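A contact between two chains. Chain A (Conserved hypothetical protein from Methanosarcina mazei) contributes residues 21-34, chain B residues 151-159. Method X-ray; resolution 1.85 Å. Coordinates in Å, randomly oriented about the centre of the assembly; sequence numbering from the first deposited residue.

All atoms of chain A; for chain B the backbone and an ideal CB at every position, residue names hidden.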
# COMPACT_ATOMS: atom_id res chain seq x y z
N LEU A 21 -13.21 9.14 10.18
CA LEU A 21 -11.76 9.24 9.93
C LEU A 21 -11.27 8.26 8.87
O LEU A 21 -10.32 8.57 8.16
CB LEU A 21 -10.93 9.05 11.21
CG LEU A 21 -11.10 10.15 12.26
CD1 LEU A 21 -10.29 9.82 13.47
CD2 LEU A 21 -10.78 11.55 11.70
N SER A 22 -11.93 7.10 8.76
CA SER A 22 -11.52 6.10 7.74
C SER A 22 -11.69 6.63 6.32
O SER A 22 -10.97 6.21 5.40
CB SER A 22 -12.31 4.81 7.93
OG SER A 22 -13.64 5.02 7.53
N SER A 23 -12.65 7.54 6.13
CA SER A 23 -12.82 8.23 4.86
C SER A 23 -11.64 9.12 4.48
O SER A 23 -11.47 9.45 3.29
CB SER A 23 -14.08 9.12 4.94
OG SER A 23 -15.22 8.30 4.89
N PHE A 24 -10.83 9.49 5.47
CA PHE A 24 -9.65 10.36 5.24
C PHE A 24 -8.34 9.60 5.46
O PHE A 24 -7.29 10.21 5.60
CB PHE A 24 -9.72 11.59 6.15
CG PHE A 24 -10.97 12.43 5.91
CD1 PHE A 24 -11.00 13.37 4.90
CD2 PHE A 24 -12.13 12.18 6.64
CE1 PHE A 24 -12.15 14.10 4.65
CE2 PHE A 24 -13.28 12.90 6.41
CZ PHE A 24 -13.28 13.87 5.41
N GLY A 25 -8.42 8.27 5.47
CA GLY A 25 -7.23 7.44 5.48
C GLY A 25 -6.72 7.11 6.86
O GLY A 25 -5.66 6.52 6.97
N ILE A 26 -7.46 7.45 7.92
CA ILE A 26 -7.07 7.08 9.28
C ILE A 26 -7.83 5.81 9.68
O ILE A 26 -8.96 5.88 10.16
CB ILE A 26 -7.30 8.22 10.32
CG1 ILE A 26 -6.80 9.56 9.75
CG2 ILE A 26 -6.66 7.89 11.70
CD1 ILE A 26 -5.37 9.54 9.34
N ARG A 27 -7.17 4.67 9.49
CA ARG A 27 -7.79 3.34 9.56
C ARG A 27 -7.26 2.57 10.73
O ARG A 27 -6.26 2.96 11.37
CB ARG A 27 -7.45 2.51 8.32
CG ARG A 27 -7.42 3.22 7.01
CD ARG A 27 -8.73 3.20 6.37
NE ARG A 27 -9.17 1.81 6.17
CZ ARG A 27 -9.04 1.13 5.03
NH1 ARG A 27 -8.46 1.69 3.97
NH2 ARG A 27 -9.51 -0.12 4.97
N GLU A 28 -7.88 1.41 10.99
CA GLU A 28 -7.42 0.55 12.05
C GLU A 28 -5.94 0.16 11.85
O GLU A 28 -5.53 -0.07 10.72
CB GLU A 28 -8.31 -0.69 12.12
CG GLU A 28 -8.15 -1.45 13.41
CD GLU A 28 -8.74 -2.88 13.32
OE1 GLU A 28 -9.47 -3.19 12.34
OE2 GLU A 28 -8.46 -3.67 14.23
N GLY A 29 -5.18 0.07 12.94
CA GLY A 29 -3.74 -0.29 12.87
C GLY A 29 -2.93 0.99 12.77
O GLY A 29 -3.37 2.03 13.27
N ILE A 30 -1.77 0.95 12.10
CA ILE A 30 -0.90 2.14 12.07
C ILE A 30 -0.90 2.59 10.63
O ILE A 30 -0.42 1.86 9.74
CB ILE A 30 0.51 1.85 12.59
CG1 ILE A 30 0.46 1.39 14.07
CG2 ILE A 30 1.38 3.13 12.53
CD1 ILE A 30 1.82 1.01 14.61
N SER A 31 -1.49 3.77 10.39
CA SER A 31 -1.65 4.33 9.04
C SER A 31 -0.41 5.21 8.81
O SER A 31 -0.17 6.14 9.57
CB SER A 31 -2.94 5.18 8.99
OG SER A 31 -4.13 4.39 9.19
N GLU A 32 0.36 4.92 7.77
CA GLU A 32 1.60 5.66 7.50
C GLU A 32 1.27 6.85 6.62
O GLU A 32 0.97 6.72 5.40
CB GLU A 32 2.66 4.77 6.82
CG GLU A 32 2.92 3.43 7.58
CD GLU A 32 3.66 3.59 8.90
OE1 GLU A 32 4.09 4.74 9.25
OE2 GLU A 32 3.80 2.56 9.63
N ILE A 33 1.34 8.03 7.25
CA ILE A 33 0.97 9.27 6.57
C ILE A 33 2.13 10.26 6.64
O ILE A 33 3.14 9.99 7.26
CB ILE A 33 -0.32 9.86 7.17
CG1 ILE A 33 -0.27 9.94 8.71
CG2 ILE A 33 -1.56 8.99 6.69
CD1 ILE A 33 0.52 11.10 9.28
N ILE A 34 1.99 11.41 6.00
CA ILE A 34 2.98 12.45 6.26
C ILE A 34 2.31 13.49 7.16
O ILE A 34 1.27 14.02 6.83
CB ILE A 34 3.44 13.06 4.95
CG1 ILE A 34 4.22 11.97 4.17
CG2 ILE A 34 4.28 14.35 5.22
CD1 ILE A 34 4.42 12.30 2.75
N UNK B 151 -15.28 1.45 0.88
CA UNK B 151 -15.89 2.05 2.05
C UNK B 151 -14.92 2.98 2.79
O UNK B 151 -15.36 3.98 3.37
CB UNK B 151 -16.39 0.95 2.99
N UNK B 152 -13.62 2.67 2.78
CA UNK B 152 -12.59 3.46 3.48
C UNK B 152 -11.51 3.88 2.47
O UNK B 152 -11.36 3.24 1.42
CB UNK B 152 -11.97 2.66 4.63
N UNK B 153 -10.76 4.95 2.76
CA UNK B 153 -9.72 5.40 1.84
C UNK B 153 -8.47 4.56 2.08
O UNK B 153 -8.05 4.42 3.21
CB UNK B 153 -9.42 6.89 2.02
N UNK B 154 -7.88 3.97 1.01
CA UNK B 154 -6.67 3.16 1.17
C UNK B 154 -5.53 4.01 1.75
O UNK B 154 -5.42 5.18 1.42
CB UNK B 154 -6.25 2.55 -0.17
N UNK B 155 -4.71 3.44 2.61
CA UNK B 155 -3.59 4.21 3.18
C UNK B 155 -2.48 3.22 3.35
O UNK B 155 -2.77 2.03 3.62
CB UNK B 155 -3.94 4.90 4.50
N UNK B 156 -1.21 3.65 3.16
CA UNK B 156 -0.12 2.71 3.40
C UNK B 156 -0.15 2.15 4.82
O UNK B 156 -0.39 2.90 5.80
CB UNK B 156 1.23 3.39 3.14
N UNK B 157 0.02 0.83 4.92
CA UNK B 157 -0.01 0.14 6.21
C UNK B 157 1.04 -0.93 6.11
O UNK B 157 0.95 -1.80 5.23
CB UNK B 157 -1.39 -0.44 6.54
N UNK B 158 2.05 -0.87 6.97
CA UNK B 158 3.18 -1.80 6.88
C UNK B 158 2.77 -3.22 7.27
O UNK B 158 3.40 -4.18 6.88
CB UNK B 158 4.33 -1.33 7.77
N UNK B 159 1.75 -3.33 8.10
CA UNK B 159 1.17 -4.63 8.49
C UNK B 159 0.50 -5.32 7.30
O UNK B 159 0.72 -6.53 7.10
CB UNK B 159 0.15 -4.44 9.62

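At position 151 the ideal CB points sideways, with nothing of chain A within 5.5 Å, so chain A restricts the choice little. The deposited residue is K151(B), whose long side chain leads away.

At 152 the CA-to-CB bond points toward chain A, and the ideal CB lies 3.3 Å from R27(A) NE, beside a guanidinium with no acidic group of its own stretch close by. An acidic side chain would suit best, with a neutral polar one possible. The residue is E152(B), whose CB lies over one face of the guanidinium and whose extended side chain brings OE1 within a very short 2.4 Å of R27(A) NE, a salt bridge. Water 3 donates to the same OE1 and accepts from E28(A) N.

At 153 the backbone is already engaged: its N donates to S22(A) O at 2.9 Å, and its O accepts from R27(A) NH1, also at 2.9 Å. The ideal CB points sideways, 3.5 Å from S23(A) O. Leucine, isoleucine or methionine would fit. L153(B) lays CD2 3.7 Å from G25(A) N. The backbone at G25(A) by itself calls for glycine, and an ideal CB there would also sit a tight 3.5 Å from L153(B) CD2.

Position 154 points away, and its phi of -61° admits proline among many residues; P154(B) is found, with its CA 3.6 Å from R27(A) NH1 near the guanidinium plane.

Position 155 points toward chain A from an extended backbone, its ideal CB 3.4 Å from G25(A) O and 4.6 Å from both R27(A) CG and S31(A) CB. So close an approach favours a compact side chain, such as valine, threonine or alanine. V155(B) sets CG1 3.5 Å from R27(A) CG and CG2 3.8 Å from I33(A) CG2, an apolar contact.

At 156 the carbonyl O accepts from E32(A) N at 2.9 Å, a nearly linear bond. Since phi is -57° and the CB points sideways, proline is one of several possibilities. P156(B) packs its CB 4.1 Å from E32(A) CB.

Position 157 directs its CB sideways near I30(A) O, where a small polar side chain could reach the strand's carbonyls. N157(B) donates from ND2 to water 2, which donates to E28(A) O; the residue also caps the following helix.

The ideal CB at 158 points sideways, 4.3 Å from E32(A) OE2, so a basic or polar residue would suit, though others could. R158(B) places CD 3.4 Å from E32(A) OE2, while its NE and NH2 are hydrogen-bonded elsewhere in the structure; water 4 joins its backbone N to E32(A) OE2 and I30(A) O.

At 159 an ideal CB would point toward chain A but meet nothing within 5.5 Å, and the helical angles do not demand glycine, so many residues would suit; G159(B) makes no contact.

Chain B (151-159) KELPVPNRG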
# COMPACT_ATOMS: atom_id res chain seq x y z
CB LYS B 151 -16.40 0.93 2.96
CG LYS B 151 -17.32 -0.09 2.23
CD LYS B 151 -17.22 -1.49 2.84
CE LYS B 151 -18.56 -2.26 2.70
NZ LYS B 151 -18.79 -2.86 1.35
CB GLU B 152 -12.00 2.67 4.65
CG GLU B 152 -13.08 2.12 5.62
CD GLU B 152 -12.57 1.47 6.92
OE1 GLU B 152 -11.36 1.30 7.13
OE2 GLU B 152 -13.43 1.12 7.76
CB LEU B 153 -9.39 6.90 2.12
CG LEU B 153 -8.30 7.56 1.27
CD1 LEU B 153 -8.74 7.70 -0.19
CD2 LEU B 153 -7.95 8.93 1.85
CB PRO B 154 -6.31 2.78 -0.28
CG PRO B 154 -7.59 2.84 -1.00
CD PRO B 154 -8.32 4.00 -0.40
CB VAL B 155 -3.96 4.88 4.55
CG1 VAL B 155 -4.24 3.85 5.67
CG2 VAL B 155 -2.84 5.86 5.00
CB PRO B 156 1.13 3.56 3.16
CG PRO B 156 0.66 4.55 2.13
CD PRO B 156 -0.69 4.95 2.67
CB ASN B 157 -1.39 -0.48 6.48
CG ASN B 157 -1.45 -1.24 7.82
OD1 ASN B 157 -0.91 -2.32 7.94
ND2 ASN B 157 -2.18 -0.69 8.80
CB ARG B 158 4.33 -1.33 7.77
CG ARG B 158 5.02 -0.10 7.23
CD ARG B 158 6.07 0.38 8.22
NE ARG B 158 7.22 -0.50 8.22
CZ ARG B 158 8.06 -0.62 9.23
NH1 ARG B 158 7.85 0.07 10.35
NH2 ARG B 158 9.08 -1.45 9.15
O HOH W 1 -14.37 3.17 10.20
O HOH W 2 -3.95 1.70 8.91
O HOH W 3 -10.40 0.85 9.30
O HOH W 4 1.98 0.75 9.31
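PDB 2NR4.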